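PDB 3QV2: 5-cytosine DNA methyltransferase from Entamoeba histolytica, which probably transfers a methyl group from S-adenosyl-L-methionine to carbon 5 of cytosine in tRNA or DNA, as a C5-methyltransferase of the DNMT2 type. Local coordinates for residues A[12-17]-A[78-83]; A[16-21]-A[40-45]; A[82-87]-A[106-111]. One frame throughout, in Å; residues are numbered along the deposited sequence.

Contact 1 (A[12-17]-A[78-83]); sequences NVIEFF and NTWFMS. With SAH (S-adenosyl-L-homocysteine), chain B; SO4 (sulfate ion), chain D.
Val13, Ile14 and Glu15 pair in parallel with Thr79, Trp80 and Phe81, the axes of strands 12-16 and 79-82 approaching to 4.7 Å at 26°. Backbone hydrogen bonds alternate between the strands: Ile14 N to Thr79 O, Phe81 N to Ile14 O, Phe16 N to Phe81 O. On the face carrying Val13 and Phe81, methyl CG1 of Val13 sits over the Phe81 ring, 3.8 Å from its centroid, a CH-pi contact displaced toward the rim. With CG1 anti to the backbone N (chi1 -174°), the other methyl, CG2, is left to meet Thr79 CB and CG2. The opposite face holds a T-shaped pair: the edge of Phe16 points at the indole face of Trp80, CE2 lying 3.6 Å from Trp80 CD2, with ring planes at 79°. Met82 lies alongside Phe16 and puts CE 3.6 Å from Phe16 CD2, while Ile14 CD1 approaches Trp80 NE1. At the start of the strands, Asn78 OD1 accepts from Asn12 N (2.8 Å) and from Thr79 OG1 (3.0 Å), which arrive from opposite faces of the amide plane; Asn78 ND2 donates to Gln10 O and to a sulfate ion probably from the crystallisation liquor. At the other end, Phe17 CB comes 3.2 Å from O4' of S-adenosyl-L-homocysteine, and Ser83 OG accepts from the ligand's amino N at 2.6 Å. These are neighbouring central strands of the Rossmann-like methyltransferase sheet. Side chains on both faces and backbone hydrogen bonds between the strands make this a buried part of the sheet, with the Ser83 hydroxyl and apolar Phe17 meeting the ligand just past the strands' C-terminal ends.

Contact 2 (A[16-21]-A[40-45]); sequences FFSGIG and PFDINE. With SAH (S-adenosyl-L-homocysteine), chain B.
The first side-chain bonds of Ser18 and Asp42 point toward the opposing segment, that of Phe17 away from it. Ser18 packs tightly on Pro40, CB to CB at 3.5 Å, and its OG lies 3.3 Å from Pro40 CB. Its backbone N donates to Phe41 O (3.1 Å), standing above the carbonyl plane. Asp42 CG is anti to the backbone N (chi1 -160°), on the side of the 16-21 loop. There OD2 accepts from Gly19 N at 3.0 Å on its anti side, 27° out of the carboxylate plane. OD1 takes Asn44 N in an Asx turn, also on the anti side. This is the cofactor site of a class I methyltransferase: a glycine-containing loop follows the first strand, and an acidic residue at the end of the second binds the ribose. Here Asp42 OD1 accepts from O2' of S-adenosyl-L-homocysteine (2.7 Å) and OD2 from O3' (3.0 Å), so each carboxylate oxygen is shared between a backbone N-H and a sugar hydroxyl. Gly19 has a positive phi, and its CA packs on the ligand's CB. One residue on, Ile20 N donates almost straight to the ligand's carboxylate O (2.9 Å, 179°), while Ile43 CG2 and CD1 pack against the adenine.

Contact 3 (A[82-87]-A[106-111]); sequences MSPPCQ and KSVLHL. With SAH (S-adenosyl-L-homocysteine), chain B.
Pro84 and Val108 make the closest approach between the 82-87 loop and helix 106-111, with Pro84 CG 3.6 Å from Val108 CG2. The two side chains cross at about a right angle, and Pro84 CB adds contacts to Val108 CB and CG2. With CG1 between the backbone N and the carbonyl carbon (chi1 70°), Val108 CG2 is the methyl that meets Pro84 and Met82 SD. Met82 meets the next turn of the helix: its terminal methyl CE reaches Leu111 CD1 tip to tip at 3.7 Å, and its SD lies 4.2 Å from Val108 CG2. The bend at chi3 (58°) sets the direction of that methyl. Farther along the loop, Pro85 CD comes only to 4.5 Å from Ser107 OG. Both residues belong to the ligand pocket: Pro85 CG is 3.5 Å from adenine C8 of S-adenosyl-L-homocysteine, and Ser107 CB is 3.9 Å from the amino N6. In the next shell, Ile128 and Asn130 of strand 125-130 touch Pro84, and Val139 and Ile143 of helix 138-149 touch Val108. Pro84, Pro85, Cys86 and Gln87 form the Pro-Pro-Cys-Gln motif of C5-methyltransferases, in which Cys86 is the predicted nucleophile. Apolar contacts join its first proline to the helix, and Cys86 makes none with 106-111; this geometry is consistent with packing that seats the motif beside the cofactor, with Cys86 lying against Asn130.

Overall arrangement
The three contacts gather around one S-adenosyl-L-homocysteine, which each touches. Centres of contacts 1 and 2 lie about 10 Å apart, and contact 3 is about 12 Å from either. Contacts 1 and 2 share Phe16 and Phe17 and one six-stranded mixed sheet, in which 36-41, 11-16, 79-82 and 125-130 follow one another as its parallel part; contacts 1 and 3 share Met82 and Ser83, where strand 79-82 passes into the loop covered by helix 106-115. Along the chain, contact 2 closes before contact 3 opens, and contact 1 spans 12-17 to 78-83. Phe17 also reaches contact 3, its CE1 lying 3.2 Å from Ser107 OG. The parallel strands' C-terminal ends thus unite the ligand-binding loops and the loop with the predicted catalytic cysteine.

Contact 1 (A[12-17]-A[78-83])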
loop_
_atom_site.group_PDB
_atom_site.type_symbol
_atom_site.label_atom_id
_atom_site.label_comp_id
_atom_site.label_asym_id
_atom_site.label_seq_id
_atom_site.Cartn_x
_atom_site.Cartn_y
_atom_site.Cartn_z
ATOM N N ASN A 12 -0.723 -17.258 -11.180
ATOM C CA ASN A 12 -0.827 -16.247 -12.221
ATOM C C ASN A 12 -1.740 -15.111 -11.776
ATOM O O ASN A 12 -2.948 -15.293 -11.630
ATOM C CB ASN A 12 -1.336 -16.872 -13.519
ATOM C CG ASN A 12 -0.499 -18.058 -13.958
ATOM O OD1 ASN A 12 -1.007 -19.168 -14.118
ATOM N ND2 ASN A 12 0.796 -17.830 -14.145
ATOM N N VAL A 13 -1.154 -13.936 -11.561
ATOM C CA VAL A 13 -1.860 -12.839 -10.909
ATOM C C VAL A 13 -2.249 -11.708 -11.854
ATOM O O VAL A 13 -1.443 -11.257 -12.667
ATOM C CB VAL A 13 -1.007 -12.232 -9.773
ATOM C CG1 VAL A 13 -1.811 -11.195 -9.003
ATOM C CG2 VAL A 13 -0.504 -13.321 -8.838
ATOM N N ILE A 14 -3.491 -11.251 -11.734
ATOM C CA ILE A 14 -3.898 -9.996 -12.347
ATOM C C ILE A 14 -3.792 -8.900 -11.293
ATOM O O ILE A 14 -4.557 -8.877 -10.330
ATOM C CB ILE A 14 -5.342 -10.043 -12.875
ATOM C CG1 ILE A 14 -5.543 -11.236 -13.811
ATOM C CG2 ILE A 14 -5.681 -8.743 -13.587
ATOM C CD1 ILE A 14 -6.936 -11.319 -14.399
ATOM N N GLU A 15 -2.833 -7.998 -11.473
ATOM C CA GLU A 15 -2.562 -6.959 -10.486
ATOM C C GLU A 15 -3.395 -5.709 -10.755
ATOM O O GLU A 15 -2.914 -4.747 -11.353
ATOM C CB GLU A 15 -1.069 -6.623 -10.482
ATOM C CG GLU A 15 -0.577 -5.875 -9.254
ATOM C CD GLU A 15 0.939 -5.780 -9.206
ATOM O OE1 GLU A 15 1.469 -5.182 -8.247
ATOM O OE2 GLU A 15 1.601 -6.306 -10.125
ATOM N N PHE A 16 -4.647 -5.731 -10.313
ATOM C CA PHE A 16 -5.545 -4.598 -10.501
ATOM C C PHE A 16 -5.089 -3.393 -9.685
ATOM O O PHE A 16 -4.625 -3.541 -8.554
ATOM C CB PHE A 16 -6.975 -4.973 -10.117
ATOM C CG PHE A 16 -7.581 -6.041 -10.985
ATOM C CD1 PHE A 16 -7.947 -5.764 -12.290
ATOM C CD2 PHE A 16 -7.804 -7.316 -10.489
ATOM C CE1 PHE A 16 -8.512 -6.740 -13.088
ATOM C CE2 PHE A 16 -8.372 -8.296 -11.283
ATOM C CZ PHE A 16 -8.727 -8.008 -12.584
ATOM N N PHE A 17 -5.233 -2.202 -10.261
ATOM C CA PHE A 17 -4.791 -0.972 -9.613
ATOM C C PHE A 17 -3.350 -1.137 -9.148
ATOM O O PHE A 17 -3.011 -0.818 -8.008
ATOM C CB PHE A 17 -5.702 -0.628 -8.432
ATOM C CG PHE A 17 -7.161 -0.863 -8.704
ATOM C CD1 PHE A 17 -7.909 0.062 -9.415
ATOM C CD2 PHE A 17 -7.786 -2.015 -8.253
ATOM C CE1 PHE A 17 -9.252 -0.157 -9.670
ATOM C CE2 PHE A 17 -9.127 -2.240 -8.505
ATOM C CZ PHE A 17 -9.860 -1.310 -9.214
ATOM N N ASN A 78 -5.189 -17.094 -12.312
ATOM C CA ASN A 78 -5.899 -17.769 -11.231
ATOM C C ASN A 78 -5.818 -17.012 -9.908
ATOM O O ASN A 78 -6.129 -17.560 -8.851
ATOM C CB ASN A 78 -5.367 -19.193 -11.053
ATOM C CG ASN A 78 -3.881 -19.227 -10.753
ATOM O OD1 ASN A 78 -3.285 -18.212 -10.389
ATOM N ND2 ASN A 78 -3.274 -20.399 -10.901
ATOM N N THR A 79 -5.405 -15.752 -9.973
ATOM C CA THR A 79 -5.236 -14.951 -8.767
ATOM C C THR A 79 -5.541 -13.473 -9.005
ATOM O O THR A 79 -5.189 -12.912 -10.043
ATOM C CB THR A 79 -3.809 -15.086 -8.204
ATOM O OG1 THR A 79 -3.514 -16.469 -7.968
ATOM C CG2 THR A 79 -3.675 -14.318 -6.905
ATOM N N TRP A 80 -6.200 -12.851 -8.032
ATOM C CA TRP A 80 -6.501 -11.428 -8.088
ATOM C C TRP A 80 -5.834 -10.681 -6.939
ATOM O O TRP A 80 -6.127 -10.935 -5.772
ATOM C CB TRP A 80 -8.010 -11.191 -8.024
ATOM C CG TRP A 80 -8.743 -11.434 -9.306
ATOM C CD1 TRP A 80 -8.274 -12.077 -10.416
ATOM C CD2 TRP A 80 -10.081 -11.032 -9.612
ATOM N NE1 TRP A 80 -9.241 -12.101 -11.393
ATOM C CE2 TRP A 80 -10.365 -11.461 -10.922
ATOM C CE3 TRP A 80 -11.074 -10.344 -8.903
ATOM C CZ2 TRP A 80 -11.589 -11.233 -11.541
ATOM C CZ3 TRP A 80 -12.293 -10.115 -9.516
ATOM C CH2 TRP A 80 -12.540 -10.558 -10.821
ATOM N N PHE A 81 -4.932 -9.765 -7.277
ATOM C CA PHE A 81 -4.382 -8.832 -6.299
ATOM C C PHE A 81 -4.934 -7.448 -6.598
ATOM O O PHE A 81 -4.988 -7.034 -7.757
ATOM C CB PHE A 81 -2.854 -8.802 -6.358
ATOM C CG PHE A 81 -2.198 -10.022 -5.779
ATOM C CD1 PHE A 81 -2.951 -11.002 -5.161
ATOM C CD2 PHE A 81 -0.824 -10.182 -5.845
ATOM C CE1 PHE A 81 -2.349 -12.122 -4.625
ATOM C CE2 PHE A 81 -0.216 -11.301 -5.310
ATOM C CZ PHE A 81 -0.981 -12.271 -4.699
ATOM N N MET A 82 -5.344 -6.727 -5.560
ATOM C CA MET A 82 -5.923 -5.407 -5.768
ATOM C C MET A 82 -5.963 -4.537 -4.517
ATOM O O MET A 82 -6.236 -5.012 -3.413
ATOM C CB MET A 82 -7.336 -5.531 -6.337
ATOM C CG MET A 82 -8.348 -6.093 -5.354
ATOM S SD MET A 82 -10.030 -6.050 -5.999
ATOM C CE MET A 82 -9.844 -7.015 -7.493
ATOM N N SER A 83 -5.690 -3.253 -4.710
ATOM C CA SER A 83 -5.924 -2.246 -3.688
ATOM C C SER A 83 -6.673 -1.085 -4.330
ATOM O O SER A 83 -6.063 -0.120 -4.796
ATOM C CB SER A 83 -4.608 -1.775 -3.070
ATOM O OG SER A 83 -3.711 -1.325 -4.066
HETATM N N SAH B . -1.234 -0.647 -4.361
HETATM C CA SAH B . -0.594 0.118 -5.413
HETATM C CB SAH B . -1.318 1.438 -5.643
HETATM C CG SAH B . -2.793 1.523 -5.336
HETATM S SD SAH B . -3.590 3.130 -5.538
HETATM C C SAH B . 0.855 0.340 -5.058
HETATM O O SAH B . 1.461 1.356 -5.503
HETATM O OXT SAH B . 1.466 -0.500 -4.313
HETATM C "C5'" SAH B . -4.977 2.962 -6.641
HETATM C "C4'" SAH B . -4.710 2.906 -8.100
HETATM O "O4'" SAH B . -5.873 2.517 -8.744
HETATM C "C3'" SAH B . -4.367 4.243 -8.590
HETATM O "O3'" SAH B . -3.039 4.269 -8.988
HETATM C "C2'" SAH B . -5.226 4.519 -9.713
HETATM O "O2'" SAH B . -4.472 4.950 -10.791
HETATM C "C1'" SAH B . -5.871 3.238 -10.016
HETATM N N9 SAH B . -7.164 3.424 -10.610
HETATM C C8 SAH B . -8.187 4.205 -10.238
HETATM N N7 SAH B . -9.177 4.017 -11.126
HETATM C C5 SAH B . -8.763 3.120 -12.053
HETATM C C6 SAH B . -9.363 2.562 -13.184
HETATM N N6 SAH B . -10.704 2.931 -13.565
HETATM N N1 SAH B . -8.657 1.675 -13.908
HETATM C C2 SAH B . -7.410 1.318 -13.574
HETATM N N3 SAH B . -6.816 1.839 -12.494
HETATM C C4 SAH B . -7.464 2.733 -11.726
HETATM S S SO4 D . -4.951 -22.963 -12.733
HETATM O O1 SO4 D . -5.136 -21.704 -13.447
HETATM O O2 SO4 D . -4.872 -22.720 -11.296
HETATM O O3 SO4 D . -6.087 -23.839 -13.015
HETATM O O4 SO4 D . -3.714 -23.594 -13.183
#

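Contact 2 (A[16-21]-A[40-45])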
loop_
_atom_site.group_PDB
_atom_site.type_symbol
_atom_site.label_atom_id
_atom_site.label_comp_id
_atom_site.label_asym_id
_atom_site.label_seq_id
_atom_site.Cartn_x
_atom_site.Cartn_y
_atom_site.Cartn_z
ATOM N N PHE A 16 -4.647 -5.731 -10.313
ATOM C CA PHE A 16 -5.545 -4.598 -10.501
ATOM C C PHE A 16 -5.089 -3.393 -9.685
ATOM O O PHE A 16 -4.625 -3.541 -8.554
ATOM C CB PHE A 16 -6.975 -4.973 -10.117
ATOM C CG PHE A 16 -7.581 -6.041 -10.985
ATOM C CD1 PHE A 16 -7.947 -5.764 -12.290
ATOM C CD2 PHE A 16 -7.804 -7.316 -10.489
ATOM C CE1 PHE A 16 -8.512 -6.740 -13.088
ATOM C CE2 PHE A 16 -8.372 -8.296 -11.283
ATOM C CZ PHE A 16 -8.727 -8.008 -12.584
ATOM N N PHE A 17 -5.233 -2.202 -10.261
ATOM C CA PHE A 17 -4.791 -0.972 -9.613
ATOM C C PHE A 17 -3.350 -1.137 -9.148
ATOM O O PHE A 17 -3.011 -0.818 -8.008
ATOM C CB PHE A 17 -5.702 -0.628 -8.432
ATOM C CG PHE A 17 -7.161 -0.863 -8.704
ATOM C CD1 PHE A 17 -7.909 0.062 -9.415
ATOM C CD2 PHE A 17 -7.786 -2.015 -8.253
ATOM C CE1 PHE A 17 -9.252 -0.157 -9.670
ATOM C CE2 PHE A 17 -9.127 -2.240 -8.505
ATOM C CZ PHE A 17 -9.860 -1.310 -9.214
ATOM N N SER A 18 -2.508 -1.632 -10.050
ATOM C CA SER A 18 -1.141 -2.033 -9.722
ATOM C C SER A 18 -0.281 -0.941 -9.087
ATOM O O SER A 18 0.615 -1.238 -8.297
ATOM C CB SER A 18 -0.441 -2.594 -10.964
ATOM O OG SER A 18 -0.624 -1.743 -12.081
ATOM N N GLY A 19 -0.546 0.314 -9.431
ATOM C CA GLY A 19 0.238 1.417 -8.901
ATOM C C GLY A 19 1.719 1.256 -9.193
ATOM O O GLY A 19 2.122 1.195 -10.355
ATOM N N ILE A 20 2.533 1.185 -8.144
ATOM C CA ILE A 20 3.976 1.030 -8.312
ATOM C C ILE A 20 4.435 -0.405 -8.062
ATOM O O ILE A 20 5.633 -0.681 -8.008
ATOM C CB ILE A 20 4.770 1.988 -7.397
ATOM C CG1 ILE A 20 4.570 1.619 -5.926
ATOM C CG2 ILE A 20 4.366 3.433 -7.651
ATOM C CD1 ILE A 20 5.345 2.502 -4.971
ATOM N N GLY A 21 3.478 -1.314 -7.904
ATOM C CA GLY A 21 3.781 -2.726 -7.756
ATOM C C GLY A 21 3.974 -3.182 -6.323
ATOM O O GLY A 21 4.775 -4.076 -6.052
ATOM N N PRO A 40 -0.320 -6.348 -14.613
ATOM C CA PRO A 40 -0.746 -5.115 -13.946
ATOM C C PRO A 40 -1.714 -4.279 -14.780
ATOM O O PRO A 40 -1.516 -4.124 -15.986
ATOM C CB PRO A 40 0.570 -4.356 -13.763
ATOM C CG PRO A 40 1.408 -4.803 -14.904
ATOM C CD PRO A 40 1.048 -6.242 -15.150
ATOM N N PHE A 41 -2.749 -3.753 -14.133
ATOM C CA PHE A 41 -3.689 -2.836 -14.768
ATOM C C PHE A 41 -3.741 -1.527 -13.987
ATOM O O PHE A 41 -3.993 -1.526 -12.782
ATOM C CB PHE A 41 -5.094 -3.446 -14.823
ATOM C CG PHE A 41 -5.285 -4.449 -15.926
ATOM C CD1 PHE A 41 -5.940 -4.096 -17.095
ATOM C CD2 PHE A 41 -4.823 -5.746 -15.790
ATOM C CE1 PHE A 41 -6.124 -5.018 -18.109
ATOM C CE2 PHE A 41 -5.001 -6.672 -16.801
ATOM C CZ PHE A 41 -5.653 -6.307 -17.961
ATOM N N ASP A 42 -3.501 -0.415 -14.674
ATOM C CA ASP A 42 -3.597 0.901 -14.052
ATOM C C ASP A 42 -3.553 1.997 -15.114
ATOM O O ASP A 42 -2.847 1.875 -16.115
ATOM C CB ASP A 42 -2.483 1.097 -13.021
ATOM C CG ASP A 42 -2.800 2.193 -12.020
ATOM O OD1 ASP A 42 -3.206 3.292 -12.447
ATOM O OD2 ASP A 42 -2.652 1.949 -10.804
ATOM N N ILE A 43 -4.318 3.061 -14.892
ATOM C CA ILE A 43 -4.426 4.146 -15.861
ATOM C C ILE A 43 -3.503 5.317 -15.536
ATOM O O ILE A 43 -3.392 6.263 -16.317
ATOM C CB ILE A 43 -5.872 4.663 -15.952
ATOM C CG1 ILE A 43 -6.321 5.223 -14.601
ATOM C CG2 ILE A 43 -6.803 3.554 -16.405
ATOM C CD1 ILE A 43 -7.745 5.740 -14.593
ATOM N N ASN A 44 -2.845 5.253 -14.383
ATOM C CA ASN A 44 -1.941 6.318 -13.960
ATOM C C ASN A 44 -0.595 6.228 -14.676
ATOM O O ASN A 44 0.215 5.344 -14.389
ATOM C CB ASN A 44 -1.742 6.276 -12.442
ATOM C CG ASN A 44 -1.076 7.527 -11.906
ATOM O OD1 ASN A 44 0.147 7.654 -11.937
ATOM N ND2 ASN A 44 -1.880 8.460 -11.408
ATOM N N GLU A 45 -0.364 7.149 -15.607
ATOM C CA GLU A 45 0.840 7.128 -16.435
ATOM C C GLU A 45 2.127 7.174 -15.614
ATOM O O GLU A 45 3.078 6.446 -15.900
ATOM C CB GLU A 45 0.817 8.273 -17.452
ATOM C CG GLU A 45 -0.303 8.169 -18.477
ATOM C CD GLU A 45 -0.174 9.193 -19.590
ATOM O OE1 GLU A 45 0.826 9.942 -19.602
ATOM O OE2 GLU A 45 -1.074 9.245 -20.455
HETATM N N SAH B . -1.234 -0.647 -4.361
HETATM C CA SAH B . -0.594 0.118 -5.413
HETATM C CB SAH B . -1.318 1.438 -5.643
HETATM C CG SAH B . -2.793 1.523 -5.336
HETATM S SD SAH B . -3.590 3.130 -5.538
HETATM C C SAH B . 0.855 0.340 -5.058
HETATM O O SAH B . 1.461 1.356 -5.503
HETATM O OXT SAH B . 1.466 -0.500 -4.313
HETATM C "C5'" SAH B . -4.977 2.962 -6.641
HETATM C "C4'" SAH B . -4.710 2.906 -8.100
HETATM O "O4'" SAH B . -5.873 2.517 -8.744
HETATM C "C3'" SAH B . -4.367 4.243 -8.590
HETATM O "O3'" SAH B . -3.039 4.269 -8.988
HETATM C "C2'" SAH B . -5.226 4.519 -9.713
HETATM O "O2'" SAH B . -4.472 4.950 -10.791
HETATM C "C1'" SAH B . -5.871 3.238 -10.016
HETATM N N9 SAH B . -7.164 3.424 -10.610
HETATM C C8 SAH B . -8.187 4.205 -10.238
HETATM N N7 SAH B . -9.177 4.017 -11.126
HETATM C C5 SAH B . -8.763 3.120 -12.053
HETATM C C6 SAH B . -9.363 2.562 -13.184
HETATM N N6 SAH B . -10.704 2.931 -13.565
HETATM N N1 SAH B . -8.657 1.675 -13.908
HETATM C C2 SAH B . -7.410 1.318 -13.574
HETATM N N3 SAH B . -6.816 1.839 -12.494
HETATM C C4 SAH B . -7.464 2.733 -11.726
#

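Contact 3 (A[82-87]-A[106-111])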
loop_
_atom_site.group_PDB
_atom_site.type_symbol
_atom_site.label_atom_id
_atom_site.label_comp_id
_atom_site.label_asym_id
_atom_site.label_seq_id
_atom_site.Cartn_x
_atom_site.Cartn_y
_atom_site.Cartn_z
ATOM N N MET A 82 -5.344 -6.727 -5.560
ATOM C CA MET A 82 -5.923 -5.407 -5.768
ATOM C C MET A 82 -5.963 -4.537 -4.517
ATOM O O MET A 82 -6.236 -5.012 -3.413
ATOM C CB MET A 82 -7.336 -5.531 -6.337
ATOM C CG MET A 82 -8.348 -6.093 -5.354
ATOM S SD MET A 82 -10.030 -6.050 -5.999
ATOM C CE MET A 82 -9.844 -7.015 -7.493
ATOM N N SER A 83 -5.690 -3.253 -4.710
ATOM C CA SER A 83 -5.924 -2.246 -3.688
ATOM C C SER A 83 -6.673 -1.085 -4.330
ATOM O O SER A 83 -6.063 -0.120 -4.796
ATOM C CB SER A 83 -4.608 -1.775 -3.070
ATOM O OG SER A 83 -3.711 -1.325 -4.066
ATOM N N PRO A 84 -8.008 -1.190 -4.374
ATOM C CA PRO A 84 -8.883 -0.228 -5.052
ATOM C C PRO A 84 -8.719 1.182 -4.502
ATOM O O PRO A 84 -8.276 1.339 -3.366
ATOM C CB PRO A 84 -10.288 -0.752 -4.731
ATOM C CG PRO A 84 -10.096 -2.204 -4.434
ATOM C CD PRO A 84 -8.769 -2.286 -3.749
ATOM N N PRO A 85 -9.074 2.200 -5.302
ATOM C CA PRO A 85 -9.045 3.586 -4.829
ATOM C C PRO A 85 -9.733 3.697 -3.473
ATOM O O PRO A 85 -10.804 3.121 -3.283
ATOM C CB PRO A 85 -9.842 4.329 -5.901
ATOM C CG PRO A 85 -9.615 3.535 -7.141
ATOM C CD PRO A 85 -9.541 2.098 -6.696
ATOM N N CYS A 86 -9.125 4.428 -2.545
ATOM C CA CYS A 86 -9.611 4.468 -1.170
ATOM C C CYS A 86 -10.384 5.743 -0.847
ATOM O O CYS A 86 -10.962 5.865 0.233
ATOM C CB CYS A 86 -8.442 4.317 -0.196
ATOM S SG CYS A 86 -7.208 5.632 -0.318
ATOM N N GLN A 87 -10.394 6.686 -1.781
ATOM C CA GLN A 87 -11.059 7.969 -1.562
ATOM C C GLN A 87 -12.521 7.848 -1.113
ATOM O O GLN A 87 -12.936 8.523 -0.172
ATOM C CB GLN A 87 -10.962 8.856 -2.809
ATOM C CG GLN A 87 -9.544 9.223 -3.219
ATOM C CD GLN A 87 -8.965 8.265 -4.241
ATOM O OE1 GLN A 87 -9.348 7.097 -4.303
ATOM N NE2 GLN A 87 -8.043 8.759 -5.058
ATOM N N LYS A 106 -16.502 2.587 -8.987
ATOM C CA LYS A 106 -17.122 1.932 -10.134
ATOM C C LYS A 106 -16.298 0.756 -10.654
ATOM O O LYS A 106 -16.850 -0.266 -11.066
ATOM C CB LYS A 106 -17.362 2.947 -11.254
ATOM C CG LYS A 106 -18.216 2.431 -12.399
ATOM C CD LYS A 106 -18.590 3.552 -13.356
ATOM C CE LYS A 106 -19.517 3.060 -14.456
ATOM N NZ LYS A 106 -18.869 2.027 -15.310
ATOM N N SER A 107 -14.977 0.900 -10.630
ATOM C CA SER A 107 -14.091 -0.139 -11.146
ATOM C C SER A 107 -14.112 -1.414 -10.302
ATOM O O SER A 107 -14.167 -2.518 -10.842
ATOM C CB SER A 107 -12.660 0.392 -11.281
ATOM O OG SER A 107 -12.233 1.022 -10.086
ATOM N N VAL A 108 -14.072 -1.261 -8.982
ATOM C CA VAL A 108 -14.027 -2.416 -8.089
ATOM C C VAL A 108 -15.379 -3.124 -8.012
ATOM O O VAL A 108 -15.442 -4.342 -7.845
ATOM C CB VAL A 108 -13.548 -2.035 -6.672
ATOM C CG1 VAL A 108 -14.607 -1.216 -5.952
ATOM C CG2 VAL A 108 -13.200 -3.285 -5.877
ATOM N N LEU A 109 -16.458 -2.360 -8.138
ATOM C CA LEU A 109 -17.794 -2.943 -8.184
ATOM C C LEU A 109 -17.975 -3.719 -9.484
ATOM O O LEU A 109 -18.586 -4.786 -9.503
ATOM C CB LEU A 109 -18.867 -1.859 -8.067
ATOM C CG LEU A 109 -19.042 -1.212 -6.692
ATOM C CD1 LEU A 109 -19.991 -0.023 -6.769
ATOM C CD2 LEU A 109 -19.534 -2.236 -5.681
ATOM N N HIS A 110 -17.436 -3.169 -10.566
ATOM C CA HIS A 110 -17.503 -3.802 -11.875
ATOM C C HIS A 110 -16.869 -5.188 -11.849
ATOM O O HIS A 110 -17.446 -6.155 -12.346
ATOM C CB HIS A 110 -16.802 -2.928 -12.915
ATOM C CG HIS A 110 -16.686 -3.570 -14.263
ATOM N ND1 HIS A 110 -17.782 -4.004 -14.977
ATOM C CD2 HIS A 110 -15.604 -3.851 -15.027
ATOM C CE1 HIS A 110 -17.381 -4.524 -16.124
ATOM N NE2 HIS A 110 -16.063 -4.444 -16.178
ATOM N N LEU A 111 -15.680 -5.277 -11.264
ATOM C CA LEU A 111 -14.940 -6.533 -11.220
ATOM C C LEU A 111 -15.710 -7.650 -10.520
ATOM O O LEU A 111 -15.685 -8.798 -10.961
ATOM C CB LEU A 111 -13.580 -6.338 -10.545
ATOM C CG LEU A 111 -12.605 -5.397 -11.255
ATOM C CD1 LEU A 111 -11.291 -5.299 -10.491
ATOM C CD2 LEU A 111 -12.362 -5.857 -12.685
HETATM N N SAH B . -1.234 -0.647 -4.361
HETATM C CA SAH B . -0.594 0.118 -5.413
HETATM C CB SAH B . -1.318 1.438 -5.643
HETATM C CG SAH B . -2.793 1.523 -5.336
HETATM S SD SAH B . -3.590 3.130 -5.538
HETATM C C SAH B . 0.855 0.340 -5.058
HETATM O O SAH B . 1.461 1.356 -5.503
HETATM O OXT SAH B . 1.466 -0.500 -4.313
HETATM C "C5'" SAH B . -4.977 2.962 -6.641
HETATM C "C4'" SAH B . -4.710 2.906 -8.100
HETATM O "O4'" SAH B . -5.873 2.517 -8.744
HETATM C "C3'" SAH B . -4.367 4.243 -8.590
HETATM O "O3'" SAH B . -3.039 4.269 -8.988
HETATM C "C2'" SAH B . -5.226 4.519 -9.713
HETATM O "O2'" SAH B . -4.472 4.950 -10.791
HETATM C "C1'" SAH B . -5.871 3.238 -10.016
HETATM N N9 SAH B . -7.164 3.424 -10.610
HETATM C C8 SAH B . -8.187 4.205 -10.238
HETATM N N7 SAH B . -9.177 4.017 -11.126
HETATM C C5 SAH B . -8.763 3.120 -12.053
HETATM C C6 SAH B . -9.363 2.562 -13.184
HETATM N N6 SAH B . -10.704 2.931 -13.565
HETATM N N1 SAH B . -8.657 1.675 -13.908
HETATM C C2 SAH B . -7.410 1.318 -13.574
HETATM N N3 SAH B . -6.816 1.839 -12.494
HETATM C C4 SAH B . -7.464 2.733 -11.726
#